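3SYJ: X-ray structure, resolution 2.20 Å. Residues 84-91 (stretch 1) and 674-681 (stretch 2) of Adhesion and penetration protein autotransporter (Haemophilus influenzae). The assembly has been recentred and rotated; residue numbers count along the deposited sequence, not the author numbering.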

# COMPACT_ATOMS: atom_id res chain seq x y z
N ALA A 84 31.69 -41.26 -17.54
CA ALA A 84 32.61 -40.28 -17.00
C ALA A 84 33.72 -40.96 -16.21
O ALA A 84 33.61 -42.14 -15.84
CB ALA A 84 31.86 -39.30 -16.12
N GLU A 85 34.80 -40.22 -15.98
CA GLU A 85 35.96 -40.74 -15.26
C GLU A 85 35.61 -40.83 -13.79
O GLU A 85 34.74 -40.10 -13.32
CB GLU A 85 37.14 -39.78 -15.42
CG GLU A 85 36.99 -38.48 -14.63
CD GLU A 85 38.11 -37.48 -14.88
OE1 GLU A 85 39.10 -37.85 -15.55
OE2 GLU A 85 38.02 -36.33 -14.41
N GLY A 86 36.29 -41.70 -13.07
CA GLY A 86 36.17 -41.69 -11.62
C GLY A 86 35.56 -42.92 -10.99
O GLY A 86 35.21 -43.89 -11.67
N ASN A 87 35.43 -42.89 -9.67
CA ASN A 87 35.04 -44.08 -8.94
C ASN A 87 33.77 -43.92 -8.10
O ASN A 87 33.55 -44.69 -7.16
CB ASN A 87 36.21 -44.57 -8.08
CG ASN A 87 37.34 -45.14 -8.93
OD1 ASN A 87 37.10 -45.82 -9.93
ND2 ASN A 87 38.59 -44.86 -8.54
N ASN A 88 32.96 -42.93 -8.44
CA ASN A 88 31.67 -42.72 -7.78
C ASN A 88 30.78 -43.92 -8.05
O ASN A 88 30.36 -44.12 -9.18
CB ASN A 88 31.02 -41.43 -8.31
CG ASN A 88 29.64 -41.15 -7.70
OD1 ASN A 88 29.14 -41.92 -6.88
ND2 ASN A 88 29.03 -40.06 -8.13
N PRO A 89 30.51 -44.73 -7.02
CA PRO A 89 29.72 -45.97 -7.18
C PRO A 89 28.29 -45.74 -7.72
O PRO A 89 27.70 -46.67 -8.27
CB PRO A 89 29.70 -46.56 -5.77
CG PRO A 89 29.95 -45.38 -4.87
CD PRO A 89 30.97 -44.58 -5.63
N ASP A 90 27.75 -44.53 -7.57
CA ASP A 90 26.43 -44.21 -8.13
C ASP A 90 26.37 -44.36 -9.65
O ASP A 90 25.28 -44.44 -10.22
CB ASP A 90 26.01 -42.78 -7.76
CG ASP A 90 25.71 -42.63 -6.28
OD1 ASP A 90 25.93 -43.62 -5.55
OD2 ASP A 90 25.28 -41.54 -5.86
N GLN A 91 27.52 -44.41 -10.29
CA GLN A 91 27.56 -44.44 -11.75
C GLN A 91 27.24 -45.81 -12.32
O GLN A 91 26.73 -45.92 -13.43
CB GLN A 91 28.90 -43.96 -12.29
CG GLN A 91 29.01 -44.09 -13.81
CD GLN A 91 30.23 -43.38 -14.39
OE1 GLN A 91 31.31 -43.37 -13.78
NE2 GLN A 91 30.06 -42.79 -15.58
N THR A 674 30.46 -29.43 -0.75
CA THR A 674 30.73 -29.84 -2.13
C THR A 674 30.84 -31.35 -2.20
O THR A 674 31.33 -31.99 -1.26
CB THR A 674 32.06 -29.25 -2.64
OG1 THR A 674 33.12 -29.66 -1.77
CG2 THR A 674 32.01 -27.73 -2.68
N ARG A 675 30.39 -31.92 -3.31
CA ARG A 675 30.52 -33.35 -3.55
C ARG A 675 31.61 -33.65 -4.58
O ARG A 675 31.71 -32.99 -5.61
CB ARG A 675 29.19 -33.99 -3.99
CG ARG A 675 29.42 -35.34 -4.66
CD ARG A 675 28.39 -36.40 -4.31
NE ARG A 675 27.34 -36.46 -5.30
CZ ARG A 675 26.74 -37.57 -5.74
NH1 ARG A 675 27.10 -38.77 -5.29
NH2 ARG A 675 25.79 -37.47 -6.66
N SER A 676 32.44 -34.64 -4.29
CA SER A 676 33.53 -34.99 -5.18
C SER A 676 33.00 -35.78 -6.36
O SER A 676 32.37 -36.82 -6.18
CB SER A 676 34.57 -35.82 -4.44
OG SER A 676 35.38 -36.54 -5.35
N ASP A 677 33.27 -35.30 -7.58
CA ASP A 677 32.93 -36.03 -8.80
C ASP A 677 33.66 -37.37 -8.86
O ASP A 677 33.17 -38.34 -9.45
CB ASP A 677 33.27 -35.21 -10.04
CG ASP A 677 32.30 -34.07 -10.28
OD1 ASP A 677 31.13 -34.18 -9.88
OD2 ASP A 677 32.71 -33.06 -10.90
N TRP A 678 34.84 -37.41 -8.23
CA TRP A 678 35.71 -38.57 -8.34
C TRP A 678 35.30 -39.72 -7.42
O TRP A 678 35.43 -40.88 -7.79
CB TRP A 678 37.18 -38.18 -8.09
CG TRP A 678 38.12 -39.32 -8.39
CD1 TRP A 678 38.68 -40.18 -7.49
CD2 TRP A 678 38.57 -39.74 -9.69
NE1 TRP A 678 39.46 -41.10 -8.14
CE2 TRP A 678 39.41 -40.86 -9.49
CE3 TRP A 678 38.36 -39.28 -10.99
CZ2 TRP A 678 40.03 -41.52 -10.55
CZ3 TRP A 678 38.97 -39.94 -12.04
CH2 TRP A 678 39.80 -41.05 -11.81
N THR A 679 34.79 -39.39 -6.24
CA THR A 679 34.43 -40.41 -5.27
C THR A 679 32.93 -40.46 -4.94
O THR A 679 32.45 -41.44 -4.38
CB THR A 679 35.17 -40.20 -3.96
OG1 THR A 679 34.71 -38.98 -3.37
CG2 THR A 679 36.67 -40.12 -4.21
N GLY A 680 32.21 -39.40 -5.28
CA GLY A 680 30.81 -39.31 -4.92
C GLY A 680 30.61 -38.87 -3.48
O GLY A 680 29.48 -38.72 -3.03
N LEU A 681 31.71 -38.65 -2.75
CA LEU A 681 31.65 -38.22 -1.35
C LEU A 681 31.34 -36.74 -1.15
O LEU A 681 31.83 -35.88 -1.88
CB LEU A 681 32.96 -38.55 -0.65
CG LEU A 681 33.02 -39.97 -0.11
CD1 LEU A 681 34.44 -40.30 0.33
CD2 LEU A 681 32.02 -40.14 1.03
O HOH W 1 33.09 -41.04 -10.85
O HOH W 2 30.33 -38.35 -10.12

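Two mostly irregular segments, nearly 600 residues apart in sequence, meet here in a small contact made largely by loops that joins one backbone hydrogen bond, a tryptophan laid over a glycine, bridging waters and a salt bridge. As often where loops meet, glycines let backbone and ring come close. Trp 678 gives the largest share of the 407 Å² buried. Its CA-to-CB bond points away from the other loop, yet chi1 near 180° (t) brings the indole back across it. Gly 86 CA lies 3.4 Å from the centroid of the six-membered ring, close to its normal, in a CH-pi contact; a CB there would come within 3.3 Å of Trp 678 CE3, and the backbone angles alone already call for glycine. At the ring edge, Glu 85 CG packs 3.6 Å from Trp 678 CZ3.

Also over the ring face, Asn 87 N donates to Trp 678 O at 2.8 Å. Water 1 joins Glu 85 O, Asn 88 N and Asp 677 O, while water 2 links Asn 88 ND2 to Asp 677 O; the two waters thus connect polar groups of both loops, backbone and side chain, that do not pair directly.

Asn 88 OD1 accepts from Asp 90 N (3.0 Å), bracing the turn. Gly 680, buried like Gly 86, fits against this amide, where a CB would clash with OD1. With Asn 88 ND2 over its face, the guanidinium meets buried Asp 90 at its edge, Arg 675 NH1 lying 3.4 Å from Asp 90 OD2, a salt bridge with a weak hydrogen bond.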